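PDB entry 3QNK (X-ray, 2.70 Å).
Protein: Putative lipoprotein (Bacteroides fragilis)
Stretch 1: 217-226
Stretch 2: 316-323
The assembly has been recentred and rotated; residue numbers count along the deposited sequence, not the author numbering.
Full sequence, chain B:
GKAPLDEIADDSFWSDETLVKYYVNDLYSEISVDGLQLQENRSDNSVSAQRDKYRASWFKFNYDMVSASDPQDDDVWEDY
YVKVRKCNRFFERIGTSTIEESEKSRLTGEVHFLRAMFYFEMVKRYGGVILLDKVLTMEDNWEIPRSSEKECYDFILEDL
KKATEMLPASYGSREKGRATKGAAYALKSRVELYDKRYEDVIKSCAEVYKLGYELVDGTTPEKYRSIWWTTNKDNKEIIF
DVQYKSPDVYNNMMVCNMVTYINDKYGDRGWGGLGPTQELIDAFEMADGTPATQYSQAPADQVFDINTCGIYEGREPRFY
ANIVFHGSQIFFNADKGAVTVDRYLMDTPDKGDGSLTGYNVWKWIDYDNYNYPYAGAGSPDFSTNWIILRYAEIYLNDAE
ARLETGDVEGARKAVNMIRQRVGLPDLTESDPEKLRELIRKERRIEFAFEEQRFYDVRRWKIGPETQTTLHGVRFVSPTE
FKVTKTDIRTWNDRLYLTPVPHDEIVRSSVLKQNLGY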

# COMPACT_ATOMS: atom_id res chain seq x y z
N ASP B 217 -25.79 -25.13 -18.23
CA ASP B 217 -25.48 -26.23 -19.15
C ASP B 217 -24.10 -25.96 -19.80
O ASP B 217 -23.87 -24.89 -20.33
CB ASP B 217 -26.60 -26.34 -20.22
CG ASP B 217 -26.44 -27.40 -21.31
OD1 ASP B 217 -25.50 -28.21 -21.22
OD2 ASP B 217 -27.30 -27.44 -22.22
N GLY B 218 -23.20 -26.93 -19.69
CA GLY B 218 -21.87 -26.81 -20.26
C GLY B 218 -21.51 -27.89 -21.24
O GLY B 218 -20.34 -28.26 -21.36
N THR B 219 -22.49 -28.39 -21.99
CA THR B 219 -22.29 -29.49 -22.94
C THR B 219 -21.52 -29.05 -24.19
O THR B 219 -21.09 -29.91 -24.96
CB THR B 219 -23.61 -30.17 -23.27
OG1 THR B 219 -24.59 -29.17 -23.58
CG2 THR B 219 -24.08 -31.07 -22.13
N THR B 220 -21.32 -27.74 -24.37
CA THR B 220 -20.47 -27.19 -25.43
C THR B 220 -19.50 -26.19 -24.79
O THR B 220 -19.84 -25.58 -23.76
CB THR B 220 -21.25 -26.56 -26.59
OG1 THR B 220 -21.87 -25.35 -26.18
CG2 THR B 220 -22.24 -27.48 -27.23
N PRO B 221 -18.28 -26.02 -25.36
CA PRO B 221 -17.32 -25.04 -24.81
C PRO B 221 -17.90 -23.63 -24.64
O PRO B 221 -17.74 -23.03 -23.58
CB PRO B 221 -16.20 -25.04 -25.85
CG PRO B 221 -16.28 -26.37 -26.46
CD PRO B 221 -17.72 -26.68 -26.56
N GLU B 222 -18.61 -23.12 -25.69
CA GLU B 222 -19.26 -21.82 -25.69
C GLU B 222 -20.25 -21.74 -24.52
O GLU B 222 -20.22 -20.77 -23.76
CB GLU B 222 -19.95 -21.56 -27.03
N LYS B 223 -21.08 -22.79 -24.33
CA LYS B 223 -22.08 -22.89 -23.25
C LYS B 223 -21.42 -22.80 -21.87
O LYS B 223 -21.89 -22.04 -21.03
CB LYS B 223 -22.89 -24.19 -23.35
CG LYS B 223 -24.15 -24.08 -24.17
CD LYS B 223 -24.75 -25.46 -24.38
CE LYS B 223 -26.11 -25.39 -25.01
NZ LYS B 223 -26.76 -26.73 -25.02
N TYR B 224 -20.33 -23.54 -21.64
CA TYR B 224 -19.60 -23.53 -20.38
C TYR B 224 -18.99 -22.15 -20.12
O TYR B 224 -19.20 -21.60 -19.03
CB TYR B 224 -18.53 -24.61 -20.35
CG TYR B 224 -17.84 -24.74 -19.00
CD1 TYR B 224 -18.35 -25.58 -18.01
CD2 TYR B 224 -16.65 -24.06 -18.74
CE1 TYR B 224 -17.70 -25.72 -16.79
CE2 TYR B 224 -16.02 -24.18 -17.51
CZ TYR B 224 -16.54 -25.02 -16.54
OH TYR B 224 -15.90 -25.14 -15.33
N ARG B 225 -18.28 -21.57 -21.13
CA ARG B 225 -17.66 -20.23 -21.04
C ARG B 225 -18.65 -19.13 -20.75
O ARG B 225 -18.26 -18.10 -20.20
CB ARG B 225 -16.93 -19.88 -22.32
CG ARG B 225 -15.64 -20.62 -22.50
CD ARG B 225 -14.83 -20.03 -23.61
NE ARG B 225 -15.56 -19.96 -24.88
CZ ARG B 225 -15.36 -20.75 -25.93
NH1 ARG B 225 -14.42 -21.70 -25.89
NH2 ARG B 225 -16.06 -20.58 -27.04
N SER B 226 -19.91 -19.33 -21.10
CA SER B 226 -20.96 -18.34 -20.89
C SER B 226 -21.25 -18.05 -19.40
O SER B 226 -21.99 -17.11 -19.12
CB SER B 226 -22.24 -18.75 -21.61
OG SER B 226 -22.94 -19.70 -20.82
N GLU B 316 -12.84 -32.88 -23.78
CA GLU B 316 -14.11 -32.54 -23.11
C GLU B 316 -14.33 -30.98 -23.15
O GLU B 316 -13.35 -30.24 -23.26
CB GLU B 316 -14.12 -33.08 -21.68
CG GLU B 316 -13.05 -32.49 -20.79
CD GLU B 316 -13.55 -31.70 -19.59
OE1 GLU B 316 -14.58 -30.99 -19.70
OE2 GLU B 316 -12.89 -31.79 -18.53
N PRO B 317 -15.60 -30.45 -23.10
CA PRO B 317 -15.81 -29.00 -23.28
C PRO B 317 -14.95 -28.04 -22.45
O PRO B 317 -14.59 -26.98 -22.97
CB PRO B 317 -17.29 -28.83 -22.91
CG PRO B 317 -17.92 -30.10 -23.34
CD PRO B 317 -16.90 -31.16 -23.01
N ARG B 318 -14.59 -28.39 -21.18
CA ARG B 318 -13.81 -27.49 -20.30
C ARG B 318 -12.42 -27.24 -20.85
O ARG B 318 -11.82 -26.22 -20.52
CB ARG B 318 -13.73 -28.02 -18.86
CG ARG B 318 -15.08 -28.02 -18.14
CD ARG B 318 -15.03 -28.68 -16.78
NE ARG B 318 -14.68 -30.09 -16.85
CZ ARG B 318 -14.68 -30.92 -15.82
NH1 ARG B 318 -15.05 -30.50 -14.62
NH2 ARG B 318 -14.33 -32.18 -15.97
N PHE B 319 -11.92 -28.13 -21.72
CA PHE B 319 -10.61 -27.95 -22.34
C PHE B 319 -10.65 -26.70 -23.24
O PHE B 319 -9.84 -25.80 -23.04
CB PHE B 319 -10.17 -29.19 -23.12
CG PHE B 319 -8.93 -28.95 -23.94
CD1 PHE B 319 -7.66 -28.96 -23.34
CD2 PHE B 319 -9.02 -28.66 -25.30
CE1 PHE B 319 -6.52 -28.73 -24.10
CE2 PHE B 319 -7.87 -28.42 -26.05
CZ PHE B 319 -6.63 -28.47 -25.45
N TYR B 320 -11.59 -26.65 -24.20
CA TYR B 320 -11.77 -25.55 -25.17
C TYR B 320 -12.30 -24.30 -24.49
O TYR B 320 -12.11 -23.21 -25.01
CB TYR B 320 -12.70 -25.99 -26.33
CG TYR B 320 -12.21 -27.25 -27.02
CD1 TYR B 320 -11.10 -27.22 -27.86
CD2 TYR B 320 -12.76 -28.49 -26.72
CE1 TYR B 320 -10.60 -28.39 -28.44
CE2 TYR B 320 -12.28 -29.66 -27.30
CZ TYR B 320 -11.20 -29.61 -28.16
OH TYR B 320 -10.72 -30.80 -28.65
N ALA B 321 -12.90 -24.46 -23.31
CA ALA B 321 -13.43 -23.38 -22.50
C ALA B 321 -12.34 -22.68 -21.72
O ALA B 321 -12.47 -21.49 -21.44
CB ALA B 321 -14.47 -23.92 -21.53
N ASN B 322 -11.26 -23.39 -21.36
CA ASN B 322 -10.18 -22.84 -20.55
C ASN B 322 -8.88 -22.50 -21.31
O ASN B 322 -8.13 -21.62 -20.86
CB ASN B 322 -9.78 -23.86 -19.49
CG ASN B 322 -10.67 -23.94 -18.29
OD1 ASN B 322 -10.30 -23.44 -17.23
ND2 ASN B 322 -11.78 -24.66 -18.40
N ILE B 323 -8.55 -23.30 -22.35
CA ILE B 323 -7.25 -23.19 -23.00
C ILE B 323 -7.29 -22.54 -24.38
O ILE B 323 -8.04 -22.98 -25.25
CB ILE B 323 -6.61 -24.62 -23.07
CG1 ILE B 323 -6.59 -25.37 -21.70
CG2 ILE B 323 -5.22 -24.62 -23.69
CD1 ILE B 323 -6.00 -24.61 -20.45

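How does the loop ahead of the first helix meet the second stretch? It does so mainly through backbone carbonyls laid against a proline. Gly218 O lies 3.5 Å from Pro317 CB, and Thr219 O lies 3.6 Å from Pro317 CG. The CA-to-CB bond of Thr219 points away from the second stretch, and its hydroxyl serves its own loop, where Thr219 OG1 donates to Asp217 OD1 at 2.7 Å. Gly218 has no side chain, and an ideal CB here would clash with Tyr224 CD1, 3.0 Å away.

How do the two helices meet at their N-terminal ends? The CA atoms of Pro221 and Pro317 are 4.5 Å apart, and Pro221 also packs its CG 3.6 Å from Tyr320 CB. Each proline follows a cap within its own stretch: Thr220 OG1 accepts from Lys223 N at 3.3 Å, and Glu316 OE1 accepts from Arg318 N at 3.0 Å. The helices cross at -64°, with an axial closest approach of 8.1 Å.

What does Tyr224 find across the contact? Its CB points toward the second stretch, and the ring packs chiefly against Arg318 and Ala321. Arg318 CG sits over one face, 3.8 Å from the centroid of the Tyr224 ring and 16° off its normal, a CH-pi contact. Ala321 CB approaches obliquely, 3.5 Å from Tyr224 CD2. The charged end of Arg318 is held by Glu316, with Arg318 NH2 to Glu316 OE2 at 3.0 Å forming a salt bridge.

Where does a polar bond cross the contact? Arg225 provides the only hydrogen bond between the stretches: its NH1 donates to Tyr320 O at 2.9 Å, but an angle of 122° makes the bond weak. The carbonyl lies at the guanidinium edge, near its plane. Closer to the backbone, Arg225 CG packs 3.6 Å from Ala321 CB, so one side chain combines apolar and polar contacts.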